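Local coordinates for 3-oxoacyl-[acyl-carrier-protein] synthase 3 (Micrococcus luteus NCTC 2665, PDB 4EWP) that probably catalyses the first condensation of fatty acid synthesis, joining an acyl-CoA primer to two carbons from malonyl-ACP, at residues A25-N30 and T52-T57; T48-R53 and R299-A304; R162-L167 and L236-P241; R245-S250 and M279-E284. All blocks are in the same frame, centred on the assembly; numbering follows the deposited sequence.

In the fold
Contacts 1 and 2 lie about 10 Å apart between centres and share Thr52 and Arg53 on strand 52-54: contact 1 pairs it with strand 27-29, contact 2 sets it against helix 301-304. Contact 3, centred about 15 Å from contact 2, joins the loop before strand 170-180 to strand 236-238, and contact 4, centred about 15 Å from contact 3 and 16 Å from contact 2, packs helix 240-262 on helix 279-288. Contact 1 closes first along the chain; 3 and 4 follow in series within the span contact 2 bridges. Arg53 NH1 bonds Phe166 O, linking contacts 1 and 2 to contact 3. The four join segments around predicted active-site residues Cys123, His275 and Asn306 of this thiolase-like fold.

Contact 1 (A25-N30 and T52-T57); sequences ANLVPN and TRQRAT
Val28 and Arg53 face each other as the hydrogen-bonded pair of a two-stranded antiparallel ribbon, strands 27-29 and 52-54, a small sheet separate from the two five-stranded sheets of this thiolase-like fold. Their backbones exchange two bonds, Val28 N to Arg53 O and Arg53 N to Val28 O. The dense part of the contact lies at the Asn30 end. There Arg53 CG lies between the residue's own backbone N and carbonyl carbon (chi1 75°), and the chain bends again at chi2 and chi3, folding back over the ribbon. NH2 reaches Val28 O at 2.9 Å from above the carbonyl plane, so this oxygen takes two N-H groups from one residue. NH1 and NH2 also converge end-on upon Asn30 OD1, at 2.9 and 3.0 Å, with the oxygen in the guanidinium plane and the amide turned 62° from it. Asn30 ND2 meanwhile donates to Ile50 O and Asp41 OD1, which helps fix the amide's flip, and Arg53 NH1 has a further acceptor in Phe166 O.

On the same face Val28 CG2 presses against Arg55 CG at 3.4 Å, while Arg55 NE goes on to Leu168 O. The face bearing Leu27, Pro29 and Thr52 is looser and more open to solvent: Leu27 CB meets Thr52 CB at 3.9 Å, and its CD2 lies beside Gln54 CG, the two side chains pointing the same way. Toward exposed Ala25 the direct pairing ends with Arg55 N to Asn26 O, 2.8 Å. Beyond it, a water accepts from Asn26 N and donates to Arg55 O at 2.9 Å.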
loop_
_atom_site.group_PDB
_atom_site.type_symbol
_atom_site.label_atom_id
_atom_site.label_comp_id
_atom_site.label_asym_id
_atom_site.label_seq_id
_atom_site.Cartn_x
_atom_site.Cartn_y
_atom_site.Cartn_z
ATOM N N ALA A 25 0.797 -20.498 17.210
ATOM C CA ALA A 25 0.546 -21.341 18.373
ATOM C C ALA A 25 1.317 -20.886 19.604
ATOM O O ALA A 25 0.998 -21.284 20.728
ATOM C CB ALA A 25 0.863 -22.806 18.059
ATOM N N ASN A 26 2.339 -20.066 19.397
ATOM C CA ASN A 26 3.141 -19.594 20.523
ATOM C C ASN A 26 2.474 -18.417 21.232
ATOM O O ASN A 26 2.457 -17.294 20.729
ATOM C CB ASN A 26 4.567 -19.230 20.080
ATOM C CG ASN A 26 5.523 -19.112 21.248
ATOM O OD1 ASN A 26 5.201 -19.529 22.358
ATOM N ND2 ASN A 26 6.704 -18.542 21.009
ATOM N N LEU A 27 1.905 -18.689 22.398
ATOM C CA LEU A 27 1.313 -17.642 23.210
ATOM C C LEU A 27 2.296 -17.298 24.303
ATOM O O LEU A 27 2.406 -18.021 25.287
ATOM C CB LEU A 27 -0.006 -18.111 23.826
ATOM C CG LEU A 27 -1.095 -18.493 22.819
ATOM C CD1 LEU A 27 -2.433 -18.643 23.539
ATOM C CD2 LEU A 27 -1.210 -17.478 21.675
ATOM N N VAL A 28 3.027 -16.206 24.115
ATOM C CA VAL A 28 4.041 -15.782 25.073
ATOM C C VAL A 28 3.413 -15.080 26.276
ATOM O O VAL A 28 2.644 -14.134 26.123
ATOM C CB VAL A 28 5.070 -14.851 24.400
ATOM C CG1 VAL A 28 6.098 -14.365 25.406
ATOM C CG2 VAL A 28 5.741 -15.561 23.226
ATOM N N PRO A 29 3.723 -15.562 27.491
ATOM C CA PRO A 29 3.192 -14.919 28.700
ATOM C C PRO A 29 4.036 -13.724 29.135
ATOM O O PRO A 29 5.216 -13.620 28.785
ATOM C CB PRO A 29 3.288 -16.027 29.748
ATOM C CG PRO A 29 4.466 -16.824 29.319
ATOM C CD PRO A 29 4.435 -16.812 27.799
ATOM N N ASN A 30 3.430 -12.838 29.914
ATOM C CA ASN A 30 4.106 -11.628 30.350
ATOM C C ASN A 30 5.494 -11.872 30.916
ATOM O O ASN A 30 6.398 -11.065 30.728
ATOM C CB ASN A 30 3.239 -10.877 31.360
ATOM C CG ASN A 30 2.004 -10.264 30.721
ATOM O OD1 ASN A 30 1.922 -10.132 29.490
ATOM N ND2 ASN A 30 1.038 -9.880 31.550
ATOM N N THR A 52 -1.261 -13.037 27.427
ATOM C CA THR A 52 -0.357 -13.624 26.456
ATOM C C THR A 52 -0.493 -12.868 25.140
ATOM O O THR A 52 -1.525 -12.225 24.877
ATOM C CB THR A 52 -0.672 -15.124 26.213
ATOM O OG1 THR A 52 -1.962 -15.254 25.596
ATOM C CG2 THR A 52 -0.672 -15.902 27.524
ATOM N N ARG A 53 0.548 -12.944 24.315
ATOM C CA ARG A 53 0.460 -12.471 22.942
ATOM C C ARG A 53 0.966 -13.539 21.965
ATOM O O ARG A 53 1.877 -14.315 22.278
ATOM C CB ARG A 53 1.202 -11.140 22.749
ATOM C CG ARG A 53 2.730 -11.235 22.720
ATOM C CD ARG A 53 3.315 -11.351 24.111
ATOM N NE ARG A 53 3.056 -10.164 24.930
ATOM C CZ ARG A 53 2.764 -10.197 26.230
ATOM N NH1 ARG A 53 2.555 -9.066 26.895
ATOM N NH2 ARG A 53 2.694 -11.360 26.875
ATOM N N GLN A 54 0.336 -13.585 20.797
ATOM C CA GLN A 54 0.759 -14.459 19.715
ATOM C C GLN A 54 2.135 -14.040 19.228
ATOM O O GLN A 54 2.358 -12.876 18.905
ATOM C CB GLN A 54 -0.256 -14.387 18.569
ATOM C CG GLN A 54 -1.578 -15.015 18.954
ATOM C CD GLN A 54 -2.748 -14.582 18.102
ATOM O OE1 GLN A 54 -3.896 -14.904 18.418
ATOM N NE2 GLN A 54 -2.474 -13.856 17.018
ATOM N N ARG A 55 3.068 -14.983 19.200
ATOM C CA ARG A 55 4.389 -14.715 18.654
ATOM C C ARG A 55 4.731 -15.756 17.586
ATOM O O ARG A 55 4.780 -16.955 17.853
ATOM C CB ARG A 55 5.447 -14.648 19.765
ATOM C CG ARG A 55 5.378 -13.357 20.601
ATOM C CD ARG A 55 5.522 -12.125 19.697
ATOM N NE ARG A 55 5.392 -10.849 20.398
ATOM C CZ ARG A 55 6.343 -10.297 21.160
ATOM N NH1 ARG A 55 7.506 -10.914 21.349
ATOM N NH2 ARG A 55 6.128 -9.121 21.748
ATOM N N ALA A 56 4.941 -15.277 16.365
ATOM C CA ALA A 56 5.188 -16.142 15.220
ATOM C C ALA A 56 6.612 -16.646 15.202
ATOM O O ALA A 56 7.527 -15.954 15.644
ATOM C CB ALA A 56 4.884 -15.388 13.914
ATOM N N THR A 57 6.795 -17.856 14.680
ATOM C CA THR A 57 8.126 -18.406 14.447
ATOM C C THR A 57 8.693 -17.813 13.160
ATOM O O THR A 57 7.997 -17.089 12.454
ATOM C CB THR A 57 8.085 -19.931 14.297
ATOM O OG1 THR A 57 7.284 -20.279 13.162
ATOM C CG2 THR A 57 7.486 -20.573 15.534
HETATM O O HOH W 1 4.054 -19.541 16.815
#

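Contact 2 (T48-R53 and R299-A304); sequences TGIVTR and RDIADA
Ile50 lies across Ile301 at about a right angle, its CG1 and CD1 each 3.9 Å from Ile301 CD1. Ile301 CG1 stands anti to the backbone N (chi1 -160°), and an extended chi2 (-166°) carries CD1 on to Ile50. On its other branch Ile50 sets CG2 3.5 Å above one face of the Arg53 guanidinium, toward the rim, so one isoleucine packs against both the short helix and the arginine.

Ala302 O receives two consecutive amides, Val51 N at 2.8 Å, in the carbonyl plane and on a lone pair, and Thr52 N at 3.1 Å, tilted slightly from that plane. This is the junction where the chain leaves helix 41-48 and enters strand 52-54: Gly49, with positive phi, ends the helix, and Thr48 OG1 accepts from Ile50 N in an ST turn and also bonds Ile44 O. The partner, helix 301-304, belongs to the C-terminal half of the thiolase-like fold and leads toward Asn306, a predicted active-site residue. Gly49 O approaches the helix through a CA-H...O contact with Ala302.

Thr52 OG1 donates to Asp303 O at 2.7 Å, arriving well to one side of the carbonyl (C=O...donor angle 111°). The same hydroxyl accepts from a water lying doubtfully close to Asp303 OD1, while Asp303 OD2 forms a salt bridge with Arg318. Further along, Arg53 CA makes a bent CA-H...O contact with Ala304 O, 3.4 Å away.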
loop_
_atom_site.group_PDB
_atom_site.type_symbol
_atom_site.label_atom_id
_atom_site.label_comp_id
_atom_site.label_asym_id
_atom_site.label_seq_id
_atom_site.Cartn_x
_atom_site.Cartn_y
_atom_site.Cartn_z
ATOM N N THR A 48 -2.548 -2.949 30.457
ATOM C CA THR A 48 -2.921 -3.282 29.076
ATOM C C THR A 48 -3.957 -4.398 28.968
ATOM O O THR A 48 -4.571 -4.575 27.917
ATOM C CB THR A 48 -1.689 -3.689 28.260
ATOM O OG1 THR A 48 -1.277 -5.005 28.649
ATOM C CG2 THR A 48 -0.550 -2.711 28.504
ATOM N N GLY A 49 -4.142 -5.146 30.057
ATOM C CA GLY A 49 -5.078 -6.254 30.075
ATOM C C GLY A 49 -4.585 -7.429 29.253
ATOM O O GLY A 49 -5.358 -8.317 28.900
ATOM N N ILE A 50 -3.290 -7.435 28.951
ATOM C CA ILE A 50 -2.691 -8.513 28.166
ATOM C C ILE A 50 -2.104 -9.594 29.067
ATOM O O ILE A 50 -1.392 -9.292 30.032
ATOM C CB ILE A 50 -1.591 -7.975 27.230
ATOM C CG1 ILE A 50 -2.183 -6.924 26.285
ATOM C CG2 ILE A 50 -0.908 -9.119 26.478
ATOM C CD1 ILE A 50 -1.203 -6.381 25.243
ATOM N N VAL A 51 -2.415 -10.850 28.756
ATOM C CA VAL A 51 -1.879 -11.987 29.506
ATOM C C VAL A 51 -0.855 -12.708 28.646
ATOM O O VAL A 51 0.269 -12.967 29.074
ATOM C CB VAL A 51 -2.983 -12.986 29.894
ATOM C CG1 VAL A 51 -2.383 -14.239 30.523
ATOM C CG2 VAL A 51 -3.970 -12.336 30.823
ATOM N N THR A 52 -1.261 -13.037 27.427
ATOM C CA THR A 52 -0.357 -13.624 26.456
ATOM C C THR A 52 -0.493 -12.868 25.140
ATOM O O THR A 52 -1.525 -12.225 24.877
ATOM C CB THR A 52 -0.672 -15.124 26.213
ATOM O OG1 THR A 52 -1.962 -15.254 25.596
ATOM C CG2 THR A 52 -0.672 -15.902 27.524
ATOM N N ARG A 53 0.548 -12.944 24.315
ATOM C CA ARG A 53 0.460 -12.471 22.942
ATOM C C ARG A 53 0.966 -13.539 21.965
ATOM O O ARG A 53 1.877 -14.315 22.278
ATOM C CB ARG A 53 1.202 -11.140 22.749
ATOM C CG ARG A 53 2.730 -11.235 22.720
ATOM C CD ARG A 53 3.315 -11.351 24.111
ATOM N NE ARG A 53 3.056 -10.164 24.930
ATOM C CZ ARG A 53 2.764 -10.197 26.230
ATOM N NH1 ARG A 53 2.555 -9.066 26.895
ATOM N NH2 ARG A 53 2.694 -11.360 26.875
ATOM N N ARG A 299 -12.620 -8.452 23.058
ATOM C CA ARG A 299 -11.463 -8.251 23.935
ATOM C C ARG A 299 -10.377 -9.297 23.689
ATOM O O ARG A 299 -9.648 -9.677 24.602
ATOM C CB ARG A 299 -11.878 -8.277 25.414
ATOM C CG ARG A 299 -12.907 -7.233 25.792
ATOM C CD ARG A 299 -13.176 -7.209 27.295
ATOM N NE ARG A 299 -14.464 -6.577 27.543
ATOM C CZ ARG A 299 -14.602 -5.288 27.786
ATOM N NH1 ARG A 299 -13.527 -4.538 27.848
ATOM N NH2 ARG A 299 -15.797 -4.757 27.979
ATOM N N ASP A 300 -10.289 -9.768 22.453
ATOM C CA ASP A 300 -9.265 -10.727 22.058
ATOM C C ASP A 300 -7.850 -10.362 22.553
ATOM O O ASP A 300 -7.016 -11.247 22.768
ATOM C CB ASP A 300 -9.246 -10.853 20.529
ATOM C CG ASP A 300 -8.541 -12.101 20.056
ATOM O OD1 ASP A 300 -8.530 -13.109 20.798
ATOM O OD2 ASP A 300 -8.003 -12.080 18.931
ATOM N N ILE A 301 -7.577 -9.068 22.716
ATOM C CA ILE A 301 -6.243 -8.602 23.111
ATOM C C ILE A 301 -5.624 -9.345 24.315
ATOM O O ILE A 301 -4.403 -9.495 24.389
ATOM C CB ILE A 301 -6.240 -7.084 23.411
ATOM C CG1 ILE A 301 -4.817 -6.522 23.330
ATOM C CG2 ILE A 301 -6.846 -6.805 24.771
ATOM C CD1 ILE A 301 -4.685 -5.141 23.920
ATOM N N ALA A 302 -6.460 -9.807 25.249
ATOM C CA ALA A 302 -5.959 -10.485 26.449
ATOM C C ALA A 302 -5.108 -11.718 26.143
ATOM O O ALA A 302 -4.157 -12.013 26.870
ATOM C CB ALA A 302 -7.111 -10.865 27.381
ATOM N N ASP A 303 -5.460 -12.439 25.078
ATOM C CA ASP A 303 -4.760 -13.674 24.717
ATOM C C ASP A 303 -3.923 -13.533 23.455
ATOM O O ASP A 303 -2.978 -14.293 23.250
ATOM C CB ASP A 303 -5.746 -14.821 24.524
ATOM C CG ASP A 303 -6.678 -14.987 25.703
ATOM O OD1 ASP A 303 -6.217 -15.471 26.752
ATOM O OD2 ASP A 303 -7.868 -14.626 25.584
ATOM N N ALA A 304 -4.272 -12.569 22.608
ATOM C CA ALA A 304 -3.594 -12.422 21.324
ATOM C C ALA A 304 -2.557 -11.304 21.340
ATOM O O ALA A 304 -1.654 -11.277 20.501
ATOM C CB ALA A 304 -4.603 -12.173 20.224
HETATM O O HOH W 2 -4.096 -16.836 26.787
#

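Contact 3 (R162-L167 and L236-P241)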
loop_
_atom_site.group_PDB
_atom_site.type_symbol
_atom_site.label_atom_id
_atom_site.label_comp_id
_atom_site.label_asym_id
_atom_site.label_seq_id
_atom_site.Cartn_x
_atom_site.Cartn_y
_atom_site.Cartn_z
ATOM N N ARG A 162 9.898 0.076 26.547
ATOM C CA ARG A 162 8.704 0.017 27.385
ATOM C C ARG A 162 7.506 0.830 26.878
ATOM O O ARG A 162 6.481 0.908 27.553
ATOM C CB ARG A 162 9.005 0.309 28.866
ATOM C CG ARG A 162 10.269 1.110 29.150
ATOM C CD ARG A 162 10.755 0.870 30.591
ATOM N NE ARG A 162 9.647 0.764 31.543
ATOM C CZ ARG A 162 9.154 1.788 32.236
ATOM N NH1 ARG A 162 9.680 2.998 32.085
ATOM N NH2 ARG A 162 8.140 1.605 33.079
ATOM N N SER A 163 7.601 1.400 25.683
ATOM C CA SER A 163 6.456 2.150 25.156
ATOM C C SER A 163 5.453 1.259 24.438
ATOM O O SER A 163 4.252 1.505 24.503
ATOM C CB SER A 163 6.884 3.315 24.251
ATOM O OG SER A 163 7.341 2.865 22.985
ATOM N N ILE A 164 5.925 0.215 23.766
ATOM C CA ILE A 164 5.015 -0.572 22.931
ATOM C C ILE A 164 5.395 -2.046 22.735
ATOM O O ILE A 164 4.524 -2.885 22.507
ATOM C CB ILE A 164 4.860 0.081 21.539
ATOM C CG1 ILE A 164 3.633 -0.468 20.801
ATOM C CG2 ILE A 164 6.125 -0.119 20.734
ATOM C CD1 ILE A 164 3.206 0.375 19.617
ATOM N N SER A 165 6.683 -2.361 22.824
ATOM C CA SER A 165 7.161 -3.698 22.470
ATOM C C SER A 165 6.288 -4.838 23.005
ATOM O O SER A 165 5.825 -5.687 22.250
ATOM C CB SER A 165 8.604 -3.894 22.946
ATOM O OG SER A 165 8.665 -3.998 24.360
ATOM N N PHE A 166 6.068 -4.860 24.312
ATOM C CA PHE A 166 5.408 -6.003 24.937
ATOM C C PHE A 166 3.916 -6.088 24.600
ATOM O O PHE A 166 3.278 -7.103 24.897
ATOM C CB PHE A 166 5.596 -5.952 26.445
ATOM C CG PHE A 166 5.022 -4.724 27.067
ATOM C CD1 PHE A 166 5.781 -3.567 27.170
ATOM C CD2 PHE A 166 3.710 -4.711 27.511
ATOM C CE1 PHE A 166 5.252 -2.424 27.728
ATOM C CE2 PHE A 166 3.168 -3.576 28.073
ATOM C CZ PHE A 166 3.940 -2.423 28.183
ATOM N N LEU A 167 3.360 -5.039 23.984
ATOM C CA LEU A 167 1.942 -5.051 23.606
ATOM C C LEU A 167 1.682 -5.832 22.334
ATOM O O LEU A 167 0.561 -6.257 22.083
ATOM C CB LEU A 167 1.384 -3.636 23.418
ATOM C CG LEU A 167 0.953 -2.873 24.669
ATOM C CD1 LEU A 167 1.920 -1.721 24.954
ATOM C CD2 LEU A 167 -0.458 -2.357 24.496
ATOM N N LEU A 236 9.643 -0.163 16.405
ATOM C CA LEU A 236 8.443 0.605 16.687
ATOM C C LEU A 236 8.515 1.288 18.057
ATOM O O LEU A 236 9.098 0.765 19.010
ATOM C CB LEU A 236 7.239 -0.333 16.611
ATOM C CG LEU A 236 5.955 0.062 15.889
ATOM C CD1 LEU A 236 6.232 0.834 14.632
ATOM C CD2 LEU A 236 5.152 -1.197 15.570
ATOM N N ARG A 237 7.923 2.471 18.149
ATOM C CA ARG A 237 7.911 3.228 19.392
ATOM C C ARG A 237 6.626 4.046 19.409
ATOM O O ARG A 237 6.020 4.275 18.354
ATOM C CB ARG A 237 9.176 4.106 19.479
ATOM C CG ARG A 237 8.958 5.571 19.817
ATOM C CD ARG A 237 8.579 6.413 18.606
ATOM N NE ARG A 237 7.462 7.312 18.902
ATOM C CZ ARG A 237 7.532 8.354 19.725
ATOM N NH1 ARG A 237 8.671 8.644 20.343
ATOM N NH2 ARG A 237 6.464 9.108 19.929
ATOM N N GLN A 238 6.181 4.460 20.591
ATOM C CA GLN A 238 5.024 5.339 20.653
ATOM C C GLN A 238 5.037 6.259 21.865
ATOM O O GLN A 238 5.597 5.936 22.915
ATOM C CB GLN A 238 3.728 4.529 20.654
ATOM C CG GLN A 238 3.428 3.863 21.994
ATOM C CD GLN A 238 2.066 3.206 22.034
ATOM O OE1 GLN A 238 1.240 3.405 21.148
ATOM N NE2 GLN A 238 1.828 2.409 23.067
ATOM N N ASP A 239 4.392 7.409 21.708
ATOM C CA ASP A 239 4.032 8.249 22.838
ATOM C C ASP A 239 2.734 7.675 23.437
ATOM O O ASP A 239 1.633 8.000 22.988
ATOM C CB ASP A 239 3.810 9.674 22.345
ATOM C CG ASP A 239 3.315 10.591 23.438
ATOM O OD1 ASP A 239 3.006 10.081 24.522
ATOM O OD2 ASP A 239 3.226 11.815 23.214
ATOM N N GLY A 240 2.872 6.805 24.435
ATOM C CA GLY A 240 1.744 6.087 25.017
ATOM C C GLY A 240 0.566 6.947 25.446
ATOM O O GLY A 240 -0.568 6.717 25.019
ATOM N N PRO A 241 0.820 7.943 26.300
ATOM C CA PRO A 241 -0.244 8.837 26.769
ATOM C C PRO A 241 -0.981 9.570 25.644
ATOM O O PRO A 241 -2.207 9.684 25.710
ATOM C CB PRO A 241 0.509 9.831 27.664
ATOM C CG PRO A 241 1.650 9.047 28.191
ATOM C CD PRO A 241 2.087 8.186 27.010
#
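Gln238 and Ile164 bury nearly equal surface here, with Ser163 next, and the contact is built on these three. Gln238 leaves the backbone with CG between its N and carbonyl carbon (chi1 76°) and then runs extended, which carries the amide across Ile164 at about a right angle. At the far end NE2 donates to Ser163 O at 3.0 Å, the nitrogen standing 31° from the carbonyl plane. The aliphatic part of the same side chain follows that oxygen too, with CG at 3.5 Å from Ser163 O.

The Ser163 side chain is held too: its OG accepts from Gln238 N at 3.1 Å. Gln238 is the donor in both bonds: its backbone amide serves the serine hydroxyl and its side-chain amide the serine carbonyl. The hydroxyl has a further partner in Asp161 OD1, and Asp161 OD2 takes Ile164 N, so one carboxylate positions both residues.

In the fold, this joins the loop between strands 144-152 and 170-180 of one five-stranded sheet to strand 236-238, half of an antiparallel pair with strand 200-202; Asp239 follows as the N-cap of helix 240-262.

Ile164 makes its contacts with two branches. CD1 rests on the Gln238 amide, 3.9 Å from CD, whereas CG2 turns to the backbone at Leu236 O, 3.5 Å away, and lies more loosely against Leu236 CB. Its side chain is about 6 Å from that of Asn306 and about 7 Å from that of Cys123, both predicted active-site residues. Leu236 also packs on Thr98 of the second subunit.

Contact 4 (R245-S250 and M279-E284)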
loop_
_atom_site.group_PDB
_atom_site.type_symbol
_atom_site.label_atom_id
_atom_site.label_comp_id
_atom_site.label_asym_id
_atom_site.label_seq_id
_atom_site.Cartn_x
_atom_site.Cartn_y
_atom_site.Cartn_z
ATOM N N ARG A 245 -5.254 9.335 24.764
ATOM C CA ARG A 245 -6.150 10.483 24.625
ATOM C C ARG A 245 -6.810 10.520 23.252
ATOM O O ARG A 245 -8.004 10.799 23.130
ATOM C CB ARG A 245 -5.420 11.801 24.896
ATOM C CG ARG A 245 -5.191 12.059 26.357
ATOM C CD ARG A 245 -4.676 13.457 26.613
ATOM N NE ARG A 245 -3.380 13.679 25.997
ATOM C CZ ARG A 245 -2.222 13.456 26.603
ATOM N NH1 ARG A 245 -2.192 12.999 27.839
ATOM N NH2 ARG A 245 -1.086 13.686 25.967
ATOM N N TRP A 246 -6.034 10.228 22.219
ATOM C CA TRP A 246 -6.563 10.228 20.853
ATOM C C TRP A 246 -7.445 8.993 20.618
ATOM O O TRP A 246 -8.602 9.096 20.197
ATOM C CB TRP A 246 -5.388 10.297 19.857
ATOM C CG TRP A 246 -5.744 10.168 18.412
ATOM C CD1 TRP A 246 -6.288 11.131 17.616
ATOM C CD2 TRP A 246 -5.546 9.016 17.571
ATOM N NE1 TRP A 246 -6.462 10.645 16.339
ATOM C CE2 TRP A 246 -6.015 9.350 16.287
ATOM C CE3 TRP A 246 -5.018 7.739 17.783
ATOM C CZ2 TRP A 246 -5.978 8.457 15.224
ATOM C CZ3 TRP A 246 -4.985 6.851 16.736
ATOM C CH2 TRP A 246 -5.454 7.214 15.465
ATOM N N ALA A 247 -6.888 7.824 20.914
ATOM C CA ALA A 247 -7.560 6.546 20.678
ATOM C C ALA A 247 -8.977 6.488 21.230
ATOM O O ALA A 247 -9.864 5.871 20.634
ATOM C CB ALA A 247 -6.740 5.409 21.269
ATOM N N VAL A 248 -9.173 7.097 22.394
ATOM C CA VAL A 248 -10.451 7.034 23.089
ATOM C C VAL A 248 -11.353 8.213 22.741
ATOM O O VAL A 248 -12.444 8.022 22.223
ATOM C CB VAL A 248 -10.254 7.000 24.625
ATOM C CG1 VAL A 248 -11.596 7.114 25.337
ATOM C CG2 VAL A 248 -9.527 5.730 25.039
ATOM N N TRP A 249 -10.891 9.429 23.023
ATOM C CA TRP A 249 -11.740 10.616 22.931
ATOM C C TRP A 249 -11.890 11.156 21.509
ATOM O O TRP A 249 -12.896 11.789 21.188
ATOM C CB TRP A 249 -11.218 11.697 23.875
ATOM C CG TRP A 249 -10.842 11.100 25.198
ATOM C CD1 TRP A 249 -9.582 10.853 25.659
ATOM C CD2 TRP A 249 -11.734 10.611 26.194
ATOM N NE1 TRP A 249 -9.634 10.263 26.894
ATOM C CE2 TRP A 249 -10.946 10.099 27.246
ATOM C CE3 TRP A 249 -13.125 10.562 26.309
ATOM C CZ2 TRP A 249 -11.500 9.548 28.397
ATOM C CZ3 TRP A 249 -13.672 10.021 27.451
ATOM C CH2 TRP A 249 -12.860 9.519 28.481
ATOM N N SER A 250 -10.907 10.896 20.649
ATOM C CA SER A 250 -11.037 11.286 19.251
ATOM C C SER A 250 -11.774 10.224 18.431
ATOM O O SER A 250 -12.700 10.530 17.676
ATOM C CB SER A 250 -9.665 11.587 18.645
ATOM O OG SER A 250 -9.231 12.872 19.050
ATOM N N MET A 279 -6.479 -2.928 26.483
ATOM C CA MET A 279 -7.747 -3.202 27.160
ATOM C C MET A 279 -8.330 -1.925 27.754
ATOM O O MET A 279 -9.545 -1.697 27.720
ATOM C CB MET A 279 -7.586 -4.248 28.254
ATOM C CG MET A 279 -8.915 -4.732 28.805
ATOM S SD MET A 279 -9.761 -5.767 27.607
ATOM C CE MET A 279 -8.926 -7.322 27.921
ATOM N N ARG A 280 -7.455 -1.098 28.306
ATOM C CA ARG A 280 -7.856 0.186 28.868
ATOM C C ARG A 280 -8.516 1.070 27.800
ATOM O O ARG A 280 -9.554 1.702 28.043
ATOM C CB ARG A 280 -6.644 0.867 29.507
ATOM C CG ARG A 280 -6.884 2.294 29.950
ATOM C CD ARG A 280 -8.013 2.383 30.980
ATOM N NE ARG A 280 -8.193 3.744 31.496
ATOM C CZ ARG A 280 -9.315 4.449 31.362
ATOM N NH1 ARG A 280 -10.357 3.914 30.741
ATOM N NH2 ARG A 280 -9.405 5.679 31.853
ATOM N N ILE A 281 -7.922 1.109 26.609
ATOM C CA ILE A 281 -8.552 1.846 25.515
ATOM C C ILE A 281 -9.923 1.247 25.147
ATOM O O ILE A 281 -10.912 1.973 24.996
ATOM C CB ILE A 281 -7.660 1.915 24.272
ATOM C CG1 ILE A 281 -6.509 2.899 24.513
ATOM C CG2 ILE A 281 -8.485 2.339 23.064
ATOM C CD1 ILE A 281 -5.478 2.941 23.402
ATOM N N ILE A 282 -9.975 -0.076 25.002
ATOM C CA ILE A 282 -11.222 -0.756 24.661
ATOM C C ILE A 282 -12.335 -0.437 25.666
ATOM O O ILE A 282 -13.441 -0.057 25.268
ATOM C CB ILE A 282 -11.039 -2.283 24.581
ATOM C CG1 ILE A 282 -10.035 -2.662 23.492
ATOM C CG2 ILE A 282 -12.378 -2.972 24.313
ATOM C CD1 ILE A 282 -9.739 -4.159 23.463
ATOM N N ASP A 283 -12.052 -0.602 26.959
ATOM C CA ASP A 283 -13.055 -0.324 27.991
ATOM C C ASP A 283 -13.584 1.114 27.938
ATOM O O ASP A 283 -14.791 1.338 27.914
ATOM C CB ASP A 283 -12.495 -0.586 29.389
ATOM C CG ASP A 283 -12.148 -2.038 29.618
ATOM O OD1 ASP A 283 -12.558 -2.876 28.799
ATOM O OD2 ASP A 283 -11.473 -2.338 30.624
ATOM N N GLU A 284 -12.671 2.083 27.923
ATOM C CA GLU A 284 -13.042 3.489 27.983
ATOM C C GLU A 284 -13.839 3.865 26.735
ATOM O O GLU A 284 -14.807 4.637 26.798
ATOM C CB GLU A 284 -11.788 4.355 28.120
ATOM C CG GLU A 284 -12.045 5.767 28.597
ATOM C CD GLU A 284 -12.902 5.816 29.845
ATOM O OE1 GLU A 284 -12.481 5.269 30.886
ATOM O OE2 GLU A 284 -14.006 6.399 29.777
#
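Ala247 and Ile281 form the apolar centre of this contact, with Ala247 CB only 3.5 Å from Ile281 CD1, tighter than usual for two carbons. Ile281 CG2 also meets the next residue, with Val248 CG2 at 4.1 Å. That methyl of Val248 lies near the helix backbone as well, at 4.0 Å from Ile281 O. The other, CG1, packs on Glu284 CG at 3.6 Å, the two side chains crossing obliquely. It also sits over the centre of the Trp249 ring, 3.5 Å above the plane, so the valine methyl touches both the indole and the glutamate's CG, and these two also touch each other.

The two helices, 240-262 and 279-288, run nearly parallel here: their local axes differ in direction by 15° and approach to 9.2 Å. Residues 246-250 include a wider pi-type turn. Ala247 also touches Phe336 on strand 330-337, which places the first helix on the C-terminal five-stranded sheet of the thiolase-like fold.

Polar groups gather at the Glu284 end, without a hydrogen bond between the segments. Trp249 CH2 is 3.6 Å from Glu284 OE2, with the carboxylate turned 27° from the ring plane. Glu284 reaches this position with CG anti to the backbone N (chi1 -163°) and a bend at chi2. Within its own helix Glu284 OE1 is modelled in a salt bridge with Arg280 NH1 one turn earlier, but the arginine is poorly ordered and the details are doubtful; it falls in the predicted ACP-binding stretch 276-280.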